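Local coordinates for uncharacterized protein (Pyrococcus furiosus, PDB 4XLZ), which is a deacetylase that acts on N,N'-diacetylchitobiose, probably removing an acetyl group in a metal-dependent way, and belongs to carbohydrate esterase family 14, at residues K33-P39 / E61-M67; G50-K54 / V199-L204; E91-S95 / A211-S217; F250-P254 / F263-I267. One frame throughout, in Å; residues are numbered along the deposited sequence.

Contact 1 is buried in the core, nearest the centre of the chain, where two parallel strands of the main sheet are joined by backbone bonds and apolar side chains. Contact 2, partly buried, uses the helix linking those strands, whose I52 packs on C36, V62 and Y64, and sets it against strand 197-200 and the following turn, mostly by apolar contacts. Contacts 3 and 4 are buried too, but farther out and on opposite sides of the chain's centre. Contact 3 is polar, built mainly on glutamates of helix 81-99, and approaches contact 1 where E92 lies close to E38. Contact 4 fastens the C-terminus by a salt bridge at a subunit interface; its F250 touches T51 and V199 of contact 2.

Contact 1 (K33-P39 / E61-M67); sequences KVICIEP and EVIYICM
K33-E38 and E61-M67 run as parallel strands in register, K33 beside E61 and E38 beside C66, their axes 4.6 Å apart at closest approach and 26° from each other in direction. Six backbone hydrogen bonds join them: V34, C36 and E38 give their N-H groups to E61, I63 and I65, and their carbonyls accept from I63, I65 and M67. On the face covered by helices 118-131 and 149-164, I35 CG2 lies 3.7 Å from I65 CD1. The selenomethionine M67, its chain bent at both chi2 and chi3, brings SE within 3.6 Å of I37 CG2. K33 lays CD on I63 CD1 (3.6 Å) and runs beside E61, but its NZ stays 4.4 Å from E61 OE1 and forms its salt bridge with E131. On the face toward helix 43-57, C36 SG meets V62 CG1 at 3.7 Å and C36 CB approaches the Y64 ring obliquely. E38 CG sits between its backbone N and carbonyl carbon (chi1 50°), which carries the carboxylate over C66, with OE2 3.4 Å from C66 SG; OE1 accepts from C44 N. This is one beta-alpha-beta crossover of the parallel sheet, and P39 leads from it into the loop with H40 and on to D43 at the start of helix 43-57; both bind the cadmium ion. Backbone bonds, aliphatic carbons, sulfur and the Y64 ring thus hold the strands together, with the charged K33 and E61 at one end, while E38, a buried carboxylate close to that of E92, lies at the C-terminal edge of the sheet, where the metal site begins.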
loop_
_atom_site.group_PDB
_atom_site.type_symbol
_atom_site.label_atom_id
_atom_site.label_comp_id
_atom_site.label_asym_id
_atom_site.label_seq_id
_atom_site.Cartn_x
_atom_site.Cartn_y
_atom_site.Cartn_z
ATOM N N LYS A 33 14.394 -32.295 -10.960
ATOM C CA LYS A 33 13.751 -31.108 -11.539
ATOM C C LYS A 33 14.173 -29.988 -10.544
ATOM O O LYS A 33 13.944 -30.165 -9.333
ATOM C CB LYS A 33 12.244 -31.268 -11.612
ATOM C CG LYS A 33 11.602 -29.979 -12.160
ATOM C CD LYS A 33 10.063 -29.868 -12.158
ATOM C CE LYS A 33 9.435 -31.013 -13.009
ATOM N NZ LYS A 33 7.935 -30.953 -12.929
ATOM N N VAL A 34 14.694 -28.901 -11.093
ATOM C CA VAL A 34 15.025 -27.717 -10.215
ATOM C C VAL A 34 14.435 -26.528 -10.897
ATOM O O VAL A 34 14.264 -26.404 -12.105
ATOM C CB VAL A 34 16.530 -27.565 -9.972
ATOM C CG1 VAL A 34 17.061 -28.877 -9.328
ATOM C CG2 VAL A 34 17.277 -27.251 -11.305
ATOM N N ILE A 35 14.123 -25.509 -10.005
ATOM C CA ILE A 35 13.717 -24.197 -10.499
ATOM C C ILE A 35 14.801 -23.190 -10.127
ATOM O O ILE A 35 15.252 -23.153 -8.956
ATOM C CB ILE A 35 12.375 -23.774 -9.850
ATOM C CG1 ILE A 35 11.260 -24.650 -10.501
ATOM C CG2 ILE A 35 12.126 -22.333 -10.221
ATOM C CD1 ILE A 35 9.892 -24.273 -9.980
ATOM N N CYS A 36 15.225 -22.424 -11.161
ATOM C CA CYS A 36 16.171 -21.351 -10.900
ATOM C C CYS A 36 15.454 -20.059 -11.062
ATOM O O CYS A 36 14.872 -19.742 -12.082
ATOM C CB CYS A 36 17.297 -21.409 -11.970
ATOM S SG CYS A 36 18.195 -23.048 -11.832
ATOM N N ILE A 37 15.412 -19.298 -9.947
ATOM C CA ILE A 37 14.655 -18.035 -9.882
ATOM C C ILE A 37 15.609 -16.867 -10.080
ATOM O O ILE A 37 16.672 -16.750 -9.343
ATOM C CB ILE A 37 14.031 -17.941 -8.485
ATOM C CG1 ILE A 37 13.045 -19.175 -8.372
ATOM C CG2 ILE A 37 13.137 -16.647 -8.481
ATOM C CD1 ILE A 37 12.234 -19.126 -6.998
ATOM N N GLU A 38 15.326 -16.032 -11.036
ATOM C CA GLU A 38 16.173 -14.854 -11.386
ATOM C C GLU A 38 15.370 -13.609 -11.266
ATOM O O GLU A 38 14.243 -13.504 -11.736
ATOM C CB GLU A 38 16.810 -14.913 -12.808
ATOM C CG GLU A 38 15.742 -15.253 -13.901
ATOM C CD GLU A 38 16.366 -15.371 -15.298
ATOM O OE1 GLU A 38 17.587 -15.282 -15.409
ATOM O OE2 GLU A 38 15.593 -15.401 -16.319
ATOM N N PRO A 39 15.995 -12.563 -10.777
ATOM C CA PRO A 39 15.280 -11.257 -10.710
ATOM C C PRO A 39 15.008 -10.644 -12.059
ATOM O O PRO A 39 13.895 -10.136 -12.301
ATOM C CB PRO A 39 16.268 -10.344 -9.875
ATOM C CG PRO A 39 17.061 -11.296 -9.000
ATOM C CD PRO A 39 17.220 -12.645 -9.908
ATOM N N GLU A 61 15.905 -31.589 -15.254
ATOM C CA GLU A 61 15.035 -30.623 -15.883
ATOM C C GLU A 61 15.137 -29.274 -15.115
ATOM O O GLU A 61 14.904 -29.275 -13.924
ATOM C CB GLU A 61 13.549 -31.089 -15.824
ATOM C CG GLU A 61 12.634 -30.206 -16.552
ATOM C CD GLU A 61 11.171 -30.633 -16.537
ATOM O OE1 GLU A 61 10.945 -31.759 -16.027
ATOM O OE2 GLU A 61 10.332 -29.866 -17.031
ATOM N N VAL A 62 15.731 -28.321 -15.815
ATOM C CA VAL A 62 15.955 -26.961 -15.197
ATOM C C VAL A 62 14.950 -26.073 -15.812
ATOM O O VAL A 62 14.747 -25.904 -17.008
ATOM C CB VAL A 62 17.381 -26.410 -15.518
ATOM C CG1 VAL A 62 17.460 -25.017 -14.882
ATOM C CG2 VAL A 62 18.483 -27.334 -14.992
ATOM N N ILE A 63 14.154 -25.437 -14.864
ATOM C CA ILE A 63 13.094 -24.468 -15.239
ATOM C C ILE A 63 13.415 -23.088 -14.620
ATOM O O ILE A 63 13.861 -23.080 -13.494
ATOM C CB ILE A 63 11.731 -24.991 -14.630
ATOM C CG1 ILE A 63 11.415 -26.376 -15.316
ATOM C CG2 ILE A 63 10.611 -23.958 -14.865
ATOM C CD1 ILE A 63 10.307 -27.092 -14.484
ATOM N N TYR A 64 13.184 -22.061 -15.369
ATOM C CA TYR A 64 13.441 -20.664 -14.790
ATOM C C TYR A 64 12.078 -20.081 -14.371
ATOM O O TYR A 64 11.034 -20.301 -15.003
ATOM C CB TYR A 64 13.919 -19.727 -15.848
ATOM C CG TYR A 64 15.370 -19.945 -16.277
ATOM C CD1 TYR A 64 16.191 -20.934 -15.762
ATOM C CD2 TYR A 64 15.813 -19.058 -17.235
ATOM C CE1 TYR A 64 17.588 -21.031 -16.214
ATOM C CE2 TYR A 64 17.183 -19.116 -17.698
ATOM C CZ TYR A 64 17.947 -20.100 -17.170
ATOM O OH TYR A 64 19.274 -20.229 -17.628
ATOM N N ILE A 65 12.176 -19.305 -13.265
ATOM C CA ILE A 65 11.138 -18.274 -13.013
ATOM C C ILE A 65 11.849 -16.919 -13.090
ATOM O O ILE A 65 12.856 -16.783 -12.352
ATOM C CB ILE A 65 10.503 -18.403 -11.637
ATOM C CG1 ILE A 65 9.751 -19.739 -11.546
ATOM C CG2 ILE A 65 9.468 -17.257 -11.464
ATOM C CD1 ILE A 65 9.237 -20.070 -10.072
ATOM N N CYS A 66 11.405 -16.061 -13.964
ATOM C CA CYS A 66 12.003 -14.713 -14.072
ATOM C C CYS A 66 11.005 -13.771 -13.449
ATOM O O CYS A 66 9.881 -13.610 -13.883
ATOM C CB CYS A 66 12.301 -14.412 -15.562
ATOM S SG CYS A 66 13.326 -12.906 -15.667
HETATM N N MSE A 67 11.489 -13.037 -12.434
HETATM C CA MSE A 67 10.509 -12.216 -11.633
HETATM C C MSE A 67 10.074 -10.966 -12.335
HETATM O O MSE A 67 8.942 -10.537 -12.238
HETATM C CB MSE A 67 11.218 -11.698 -10.351
HETATM C CG MSE A 67 11.869 -12.797 -9.471
HETATM SE SE MSE A 67 10.544 -14.130 -8.855
HETATM C CE MSE A 67 9.529 -13.023 -7.711
#

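Contact 2 (G50-K54 / V199-L204); sequences GTIKK and VDITDL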
loop_
_atom_site.group_PDB
_atom_site.type_symbol
_atom_site.label_atom_id
_atom_site.label_comp_id
_atom_site.label_asym_id
_atom_site.label_seq_id
_atom_site.Cartn_x
_atom_site.Cartn_y
_atom_site.Cartn_z
ATOM N N GLY A 50 27.109 -22.016 -15.599
ATOM C CA GLY A 50 27.847 -23.310 -15.665
ATOM C C GLY A 50 27.220 -24.482 -15.006
ATOM O O GLY A 50 27.104 -25.607 -15.539
ATOM N N THR A 51 26.652 -24.258 -13.770
ATOM C CA THR A 51 25.960 -25.263 -13.109
ATOM C C THR A 51 24.633 -25.685 -13.770
ATOM O O THR A 51 24.323 -26.833 -13.734
ATOM C CB THR A 51 25.707 -24.808 -11.611
ATOM O OG1 THR A 51 26.962 -24.504 -10.988
ATOM C CG2 THR A 51 24.950 -25.818 -10.788
ATOM N N ILE A 52 23.931 -24.710 -14.335
ATOM C CA ILE A 52 22.713 -25.049 -15.059
ATOM C C ILE A 52 23.091 -26.006 -16.263
ATOM O O ILE A 52 22.360 -26.964 -16.460
ATOM C CB ILE A 52 22.067 -23.750 -15.628
ATOM C CG1 ILE A 52 21.396 -23.003 -14.429
ATOM C CG2 ILE A 52 21.027 -24.079 -16.621
ATOM C CD1 ILE A 52 21.084 -21.554 -14.797
ATOM N N LYS A 53 24.187 -25.679 -16.941
ATOM C CA LYS A 53 24.575 -26.635 -18.059
ATOM C C LYS A 53 25.004 -27.980 -17.505
ATOM O O LYS A 53 24.560 -28.992 -18.055
ATOM C CB LYS A 53 25.683 -25.964 -18.822
ATOM C CG LYS A 53 26.234 -26.963 -20.050
ATOM C CD LYS A 53 25.166 -27.062 -21.125
ATOM C CE LYS A 53 25.504 -27.978 -22.459
ATOM N NZ LYS A 53 24.176 -27.587 -23.279
ATOM N N LYS A 54 25.708 -28.081 -16.361
ATOM C CA LYS A 54 26.040 -29.376 -15.765
ATOM C C LYS A 54 24.838 -30.119 -15.423
ATOM O O LYS A 54 24.653 -31.345 -15.617
ATOM C CB LYS A 54 26.911 -29.229 -14.539
ATOM C CG LYS A 54 28.363 -28.854 -14.884
ATOM C CD LYS A 54 29.220 -28.977 -13.538
ATOM C CE LYS A 54 30.783 -29.362 -13.632
ATOM N NZ LYS A 54 31.405 -28.999 -14.951
ATOM N N VAL A 199 30.898 -25.381 -7.333
ATOM C CA VAL A 199 30.871 -26.274 -8.491
ATOM C C VAL A 199 32.027 -25.791 -9.403
ATOM O O VAL A 199 32.142 -24.580 -9.716
ATOM C CB VAL A 199 29.581 -26.113 -9.221
ATOM C CG1 VAL A 199 29.558 -26.913 -10.583
ATOM C CG2 VAL A 199 28.396 -26.622 -8.308
ATOM N N ASP A 200 32.895 -26.782 -9.812
ATOM C CA ASP A 200 33.968 -26.378 -10.764
ATOM C C ASP A 200 33.394 -26.211 -12.154
ATOM O O ASP A 200 32.774 -27.169 -12.659
ATOM C CB ASP A 200 35.005 -27.545 -10.727
ATOM C CG ASP A 200 36.173 -27.268 -11.686
ATOM O OD1 ASP A 200 36.261 -26.241 -12.313
ATOM O OD2 ASP A 200 37.029 -28.227 -11.743
ATOM N N ILE A 201 33.489 -25.020 -12.724
ATOM C CA ILE A 201 33.002 -24.761 -14.039
ATOM C C ILE A 201 34.117 -24.404 -15.054
ATOM O O ILE A 201 33.809 -23.823 -16.116
ATOM C CB ILE A 201 31.906 -23.624 -14.128
ATOM C CG1 ILE A 201 32.455 -22.361 -13.583
ATOM C CG2 ILE A 201 30.652 -24.096 -13.255
ATOM C CD1 ILE A 201 31.758 -21.149 -14.200
ATOM N N THR A 202 35.340 -24.788 -14.668
ATOM C CA THR A 202 36.531 -24.393 -15.486
ATOM C C THR A 202 36.307 -24.755 -16.961
ATOM O O THR A 202 36.507 -23.929 -17.889
ATOM C CB THR A 202 37.738 -25.070 -14.902
ATOM O OG1 THR A 202 38.000 -24.548 -13.619
ATOM C CG2 THR A 202 38.956 -24.660 -15.820
ATOM N N ASP A 203 35.835 -25.950 -17.225
ATOM C CA ASP A 203 35.724 -26.302 -18.680
ATOM C C ASP A 203 34.465 -25.803 -19.381
ATOM O O ASP A 203 34.311 -25.927 -20.603
ATOM C CB ASP A 203 35.755 -27.835 -18.805
ATOM C CG ASP A 203 37.168 -28.404 -18.473
ATOM O OD1 ASP A 203 38.205 -27.635 -18.571
ATOM O OD2 ASP A 203 37.163 -29.589 -18.077
ATOM N N LEU A 204 33.536 -25.206 -18.594
ATOM C CA LEU A 204 32.339 -24.590 -19.167
ATOM C C LEU A 204 32.343 -23.104 -19.131
ATOM O O LEU A 204 31.346 -22.478 -19.490
ATOM C CB LEU A 204 31.132 -25.070 -18.298
ATOM C CG LEU A 204 30.835 -26.547 -18.501
ATOM C CD1 LEU A 204 29.741 -26.998 -17.512
ATOM C CD2 LEU A 204 30.373 -26.791 -19.957
HETATM O O HOH W 1 33.676 -27.794 -16.043
#
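Helix 43-57, the connecting helix of a beta-alpha-beta crossover, lays G50, T51 and K54 against V199, I201 and L204, where strand 197-200 turns toward helix 205-213. I201 CG2 rests 3.8 Å from G50 CA; a beta carbon on G50 would point at this methyl and collide with it, so the missing side chain lets the two backbones come close. The helix is kinked here, and G50 N, without a bond to the preceding turn, donates instead to E248 OE2. E248 also holds T51 OG1 through its other oxygen, while the same hydroxyl packs on V199 CB at 3.5 Å. Across the junction the strand ends in an Asx turn: D200 OD1 accepts T202 N at 2.9 Å, 34° out of the carboxylate plane, and takes T202 OG1 on its syn lone pair. L204, whose N bonds I201 O, follows at the N-cap position of helix 205-213, with CD1 3.5 Å from K54 CG and also against G50 O, and CD2 near K53 CG. K54 runs past V199 in the opposite direction, its CD 3.6 Å from V199 CG1. Its last torsion lies away from a staggered value, chi4 25°, and turns the ammonium along the strand end. There K54 NZ donates to a water 2.8 Å away, which accepts a weak bond from D203 N.

Contact 3 (E91-S95 / A211-S217); sequences EEEES and AIRAHRS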
loop_
_atom_site.group_PDB
_atom_site.type_symbol
_atom_site.label_atom_id
_atom_site.label_comp_id
_atom_site.label_asym_id
_atom_site.label_seq_id
_atom_site.Cartn_x
_atom_site.Cartn_y
_atom_site.Cartn_z
ATOM N N GLU A 91 16.217 -12.770 -26.044
ATOM C CA GLU A 91 17.605 -13.049 -25.534
ATOM C C GLU A 91 17.667 -14.171 -24.563
ATOM O O GLU A 91 18.499 -15.033 -24.577
ATOM C CB GLU A 91 18.182 -11.798 -24.910
ATOM C CG GLU A 91 18.454 -10.771 -26.004
ATOM C CD GLU A 91 18.929 -9.411 -25.577
ATOM O OE1 GLU A 91 19.369 -8.554 -26.449
ATOM O OE2 GLU A 91 18.823 -9.062 -24.344
ATOM N N GLU A 92 16.694 -14.157 -23.602
ATOM C CA GLU A 92 16.705 -15.247 -22.646
ATOM C C GLU A 92 16.378 -16.629 -23.239
ATOM O O GLU A 92 16.922 -17.639 -22.824
ATOM C CB GLU A 92 15.681 -14.931 -21.455
ATOM C CG GLU A 92 15.825 -15.907 -20.312
ATOM C CD GLU A 92 17.081 -15.676 -19.463
ATOM O OE1 GLU A 92 17.061 -15.110 -18.354
ATOM O OE2 GLU A 92 18.178 -16.188 -19.830
ATOM N N GLU A 93 15.454 -16.610 -24.205
ATOM C CA GLU A 93 15.162 -17.928 -24.832
ATOM C C GLU A 93 16.451 -18.449 -25.527
ATOM O O GLU A 93 16.672 -19.653 -25.493
ATOM C CB GLU A 93 14.051 -17.728 -25.874
ATOM C CG GLU A 93 12.642 -17.550 -25.041
ATOM C CD GLU A 93 11.513 -17.056 -25.950
ATOM O OE1 GLU A 93 11.741 -16.601 -27.116
ATOM O OE2 GLU A 93 10.356 -17.153 -25.482
ATOM N N GLU A 94 17.197 -17.564 -26.157
ATOM C CA GLU A 94 18.465 -18.041 -26.848
ATOM C C GLU A 94 19.503 -18.467 -25.772
ATOM O O GLU A 94 20.166 -19.477 -25.885
ATOM C CB GLU A 94 18.962 -16.935 -27.702
ATOM C CG GLU A 94 20.442 -17.198 -28.294
ATOM C CD GLU A 94 20.940 -16.004 -29.252
ATOM O OE1 GLU A 94 20.059 -15.479 -29.988
ATOM O OE2 GLU A 94 22.160 -15.595 -29.307
ATOM N N SER A 95 19.671 -17.680 -24.685
ATOM C CA SER A 95 20.596 -18.077 -23.655
ATOM C C SER A 95 20.225 -19.387 -23.030
ATOM O O SER A 95 21.010 -20.290 -22.766
ATOM C CB SER A 95 20.514 -16.919 -22.591
ATOM O OG SER A 95 21.393 -17.133 -21.493
ATOM N N ALA A 211 26.568 -17.768 -23.175
ATOM C CA ALA A 211 25.150 -17.660 -22.738
ATOM C C ALA A 211 24.859 -16.318 -22.127
ATOM O O ALA A 211 23.704 -15.785 -22.227
ATOM C CB ALA A 211 24.819 -18.852 -21.784
ATOM N N ILE A 212 25.834 -15.728 -21.442
ATOM C CA ILE A 212 25.630 -14.327 -20.956
ATOM C C ILE A 212 25.536 -13.284 -22.061
ATOM O O ILE A 212 24.669 -12.436 -22.143
ATOM C CB ILE A 212 26.727 -13.981 -19.894
ATOM C CG1 ILE A 212 26.551 -14.979 -18.734
ATOM C CG2 ILE A 212 26.652 -12.525 -19.515
ATOM C CD1 ILE A 212 27.840 -14.915 -17.754
ATOM N N ARG A 213 26.511 -13.426 -23.062
ATOM C CA ARG A 213 26.530 -12.443 -24.117
ATOM C C ARG A 213 25.339 -12.537 -25.072
ATOM O O ARG A 213 25.065 -11.559 -25.796
ATOM C CB ARG A 213 27.915 -12.588 -24.919
ATOM C CG ARG A 213 29.048 -11.988 -24.177
ATOM C CD ARG A 213 30.054 -11.239 -25.170
ATOM N NE ARG A 213 29.516 -9.967 -25.557
ATOM C CZ ARG A 213 30.153 -8.994 -26.223
ATOM N NH1 ARG A 213 31.467 -9.173 -26.680
ATOM N NH2 ARG A 213 29.525 -7.926 -26.565
ATOM N N ALA A 214 24.613 -13.693 -25.011
ATOM C CA ALA A 214 23.377 -13.816 -25.757
ATOM C C ALA A 214 22.325 -12.706 -25.371
ATOM O O ALA A 214 21.453 -12.330 -26.187
ATOM C CB ALA A 214 22.744 -15.150 -25.543
ATOM N N HIS A 215 22.524 -12.159 -24.108
ATOM C CA HIS A 215 21.749 -10.986 -23.693
ATOM C C HIS A 215 22.392 -9.737 -24.240
ATOM O O HIS A 215 23.012 -8.904 -23.503
ATOM C CB HIS A 215 21.725 -10.983 -22.132
ATOM C CG HIS A 215 20.944 -12.134 -21.646
ATOM N ND1 HIS A 215 19.574 -12.051 -21.328
ATOM C CD2 HIS A 215 21.318 -13.395 -21.371
ATOM C CE1 HIS A 215 19.178 -13.236 -20.921
ATOM N NE2 HIS A 215 20.195 -14.104 -20.920
ATOM N N ARG A 216 22.336 -9.638 -25.572
ATOM C CA ARG A 216 23.081 -8.588 -26.280
ATOM C C ARG A 216 22.750 -7.185 -25.833
ATOM O O ARG A 216 23.577 -6.282 -25.786
ATOM C CB ARG A 216 22.843 -8.680 -27.779
ATOM C CG ARG A 216 23.351 -9.980 -28.354
ATOM C CD ARG A 216 23.015 -10.075 -29.828
ATOM N NE ARG A 216 22.945 -11.478 -30.242
ATOM C CZ ARG A 216 23.714 -12.003 -31.213
ATOM N NH1 ARG A 216 23.602 -13.294 -31.547
ATOM N NH2 ARG A 216 24.605 -11.221 -31.847
ATOM N N SER A 217 21.439 -6.925 -25.515
ATOM C CA SER A 217 21.033 -5.583 -25.155
ATOM C C SER A 217 21.692 -5.103 -23.855
ATOM O O SER A 217 21.787 -3.866 -23.622
ATOM C CB SER A 217 19.461 -5.609 -24.924
ATOM O OG SER A 217 19.162 -6.440 -23.824
HETATM O O HOH W 2 18.419 -9.546 -21.509
#
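The H215 ring carries E91 O over one face, 4.1 Å above the plane and displaced toward the rim, while E92, I212 O and a water stand at its edge. H215 is the centre of an inverse gamma turn that follows helix 205-213 and docks on helix 81-99. Its NE2 gives a weak 3.1 Å bond to E92 OE2, the carboxylate turned 80° from the ring; E92 OE1 is held by D42 N, in the loop between the metal ligands H40 and D43. The R216 guanidinium meets E94 OE2 at its edge in a long salt bridge, NH1 to OE2 3.5 Å. E91, its chain extended beyond CG, reaches S217 and grips it with both oxygens: OE1 accepts S217 N at 2.8 Å, and OE2 takes S217 OG at 2.7 Å on its syn lone pair. OE2 also accepts from the water that bonds H215 ND1. With an alanine in place of E91, S217 N and OG would probably lose their carboxylate acceptor, and the water one of its partners. One turn further along helix 81-99, S95 OG donates to A211 O at 2.8 Å, coming from 42° above the carbonyl plane.

Contact 4 (F250-P254 / F263-I267); sequences FRVMP and FADLI. With CD (cadmium ion), chain I.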
loop_
_atom_site.group_PDB
_atom_site.type_symbol
_atom_site.label_atom_id
_atom_site.label_comp_id
_atom_site.label_asym_id
_atom_site.label_seq_id
_atom_site.Cartn_x
_atom_site.Cartn_y
_atom_site.Cartn_z
ATOM N N PHE A 250 27.596 -21.564 -4.030
ATOM C CA PHE A 250 26.187 -21.667 -3.545
ATOM C C PHE A 250 26.299 -21.773 -2.049
ATOM O O PHE A 250 27.183 -22.385 -1.434
ATOM C CB PHE A 250 25.547 -22.948 -4.082
ATOM C CG PHE A 250 25.449 -22.939 -5.555
ATOM C CD1 PHE A 250 24.398 -22.320 -6.250
ATOM C CD2 PHE A 250 26.492 -23.580 -6.337
ATOM C CE1 PHE A 250 24.360 -22.220 -7.634
ATOM C CE2 PHE A 250 26.443 -23.458 -7.727
ATOM C CZ PHE A 250 25.375 -22.820 -8.420
ATOM N N ARG A 251 25.243 -21.219 -1.389
ATOM C CA ARG A 251 25.097 -21.454 0.021
ATOM C C ARG A 251 23.863 -22.326 0.242
ATOM O O ARG A 251 22.786 -22.082 -0.234
ATOM C CB ARG A 251 24.894 -20.133 0.828
ATOM C CG ARG A 251 24.842 -20.412 2.323
ATOM C CD ARG A 251 24.826 -19.127 3.115
ATOM N NE ARG A 251 24.801 -19.455 4.554
ATOM C CZ ARG A 251 25.875 -19.817 5.237
ATOM N NH1 ARG A 251 27.092 -19.859 4.639
ATOM N NH2 ARG A 251 25.729 -20.075 6.581
ATOM N N VAL A 252 24.157 -23.433 0.931
ATOM C CA VAL A 252 23.108 -24.418 1.259
ATOM C C VAL A 252 23.085 -24.622 2.741
ATOM O O VAL A 252 24.156 -24.673 3.394
ATOM C CB VAL A 252 23.333 -25.805 0.525
ATOM C CG1 VAL A 252 22.233 -26.812 0.856
ATOM C CG2 VAL A 252 23.478 -25.625 -1.023
HETATM N N MSE A 253 21.899 -24.657 3.363
HETATM C CA MSE A 253 21.817 -24.870 4.802
HETATM C C MSE A 253 20.569 -25.768 5.046
HETATM O O MSE A 253 19.655 -25.864 4.221
HETATM C CB MSE A 253 21.463 -23.544 5.554
HETATM C CG MSE A 253 22.506 -22.414 5.335
HETATM SE SE MSE A 253 22.238 -20.949 6.538
HETATM C CE MSE A 253 20.501 -20.348 5.690
ATOM N N PRO A 254 20.526 -26.434 6.189
ATOM C CA PRO A 254 19.350 -27.187 6.563
ATOM C C PRO A 254 18.180 -26.164 6.622
ATOM O O PRO A 254 18.379 -24.967 7.031
ATOM C CB PRO A 254 19.641 -27.593 8.060
ATOM C CG PRO A 254 21.131 -27.627 8.181
ATOM C CD PRO A 254 21.565 -26.443 7.243
ATOM N N PHE A 263 23.403 -19.890 15.451
ATOM C CA PHE A 263 24.759 -20.308 14.963
ATOM C C PHE A 263 24.711 -20.726 13.507
ATOM O O PHE A 263 25.492 -21.517 12.989
ATOM C CB PHE A 263 25.231 -21.540 15.867
ATOM C CG PHE A 263 24.117 -22.502 16.196
ATOM C CD1 PHE A 263 23.509 -22.540 17.458
ATOM C CD2 PHE A 263 23.652 -23.452 15.239
ATOM C CE1 PHE A 263 22.500 -23.506 17.709
ATOM C CE2 PHE A 263 22.584 -24.345 15.483
ATOM C CZ PHE A 263 22.040 -24.356 16.774
ATOM N N ALA A 264 23.737 -20.126 12.755
ATOM C CA ALA A 264 23.647 -20.422 11.370
ATOM C C ALA A 264 24.866 -19.978 10.556
ATOM O O ALA A 264 25.139 -20.657 9.519
ATOM C CB ALA A 264 22.341 -19.745 10.766
ATOM N N ASP A 265 25.609 -18.989 11.010
ATOM C CA ASP A 265 26.853 -18.638 10.292
ATOM C C ASP A 265 28.036 -19.561 10.537
ATOM O O ASP A 265 29.127 -19.313 9.999
ATOM C CB ASP A 265 27.169 -17.212 10.648
ATOM C CG ASP A 265 27.795 -17.074 12.068
ATOM O OD1 ASP A 265 27.707 -17.928 12.981
ATOM O OD2 ASP A 265 28.283 -15.913 12.299
ATOM N N LEU A 266 27.838 -20.643 11.307
ATOM C CA LEU A 266 28.921 -21.669 11.524
ATOM C C LEU A 266 28.974 -22.683 10.453
ATOM O O LEU A 266 29.902 -23.543 10.462
ATOM C CB LEU A 266 28.712 -22.369 12.910
ATOM C CG LEU A 266 28.849 -21.368 14.078
ATOM C CD1 LEU A 266 28.770 -22.238 15.414
ATOM C CD2 LEU A 266 30.242 -20.635 13.988
ATOM N N ILE A 267 28.058 -22.651 9.468
ATOM C CA ILE A 267 28.222 -23.433 8.221
ATOM C C ILE A 267 28.393 -22.510 7.013
ATOM O O ILE A 267 28.734 -22.965 5.911
ATOM C CB ILE A 267 27.088 -24.442 8.035
ATOM C CG1 ILE A 267 25.739 -23.715 7.948
ATOM C CG2 ILE A 267 27.111 -25.466 9.223
ATOM C CD1 ILE A 267 24.602 -24.728 7.510
ATOM O OXT ILE A 267 28.234 -21.285 7.101
HETATM CD CD CD I . 28.747 -17.013 14.619
HETATM O O HOH W 3 29.191 -14.844 14.066
HETATM O O HOH W 4 31.015 -17.108 14.395
HETATM O O HOH W 5 28.184 -18.645 16.344
#
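Charge pairing dominates where R251 meets the C-terminal carboxylate of I267. The arginine, CG anti to its own N (chi1 -176°) and stretched straight to NE, sends NH2 to I267 OXT at 2.8 Å, only 13° out of the guanidinium plane; NH1 adds a weak bond to the same oxygen at 3.1 Å. A264 O also lies at that edge, and NH1 has a second partner in K194 O. The other terminal oxygen, I267 O, accepts from N196. A leucine in place of R251 would probably leave the terminal carboxylate without its countercharge and the last residues less firmly held. Among the apolar contacts, I267 CD1 presses on P254 CD at a tight 3.5 Å. M253 CG lies 3.8 Å from I267 CD1, and the selenium of M253 rests more loosely against A264 CB. Metal coordination involves D265, which points away from the arginine: OD1 binds a cadmium ion at 2.1 Å and OD2 at 2.6 Å, with three waters and H193 of a second subunit as the other ligands. Y145 of that subunit packs on R251, M253 and A264. Residues 264-266 thus form a C-terminal 3-10 turn, tied back to the loop after strand 247-250 at a subunit interface.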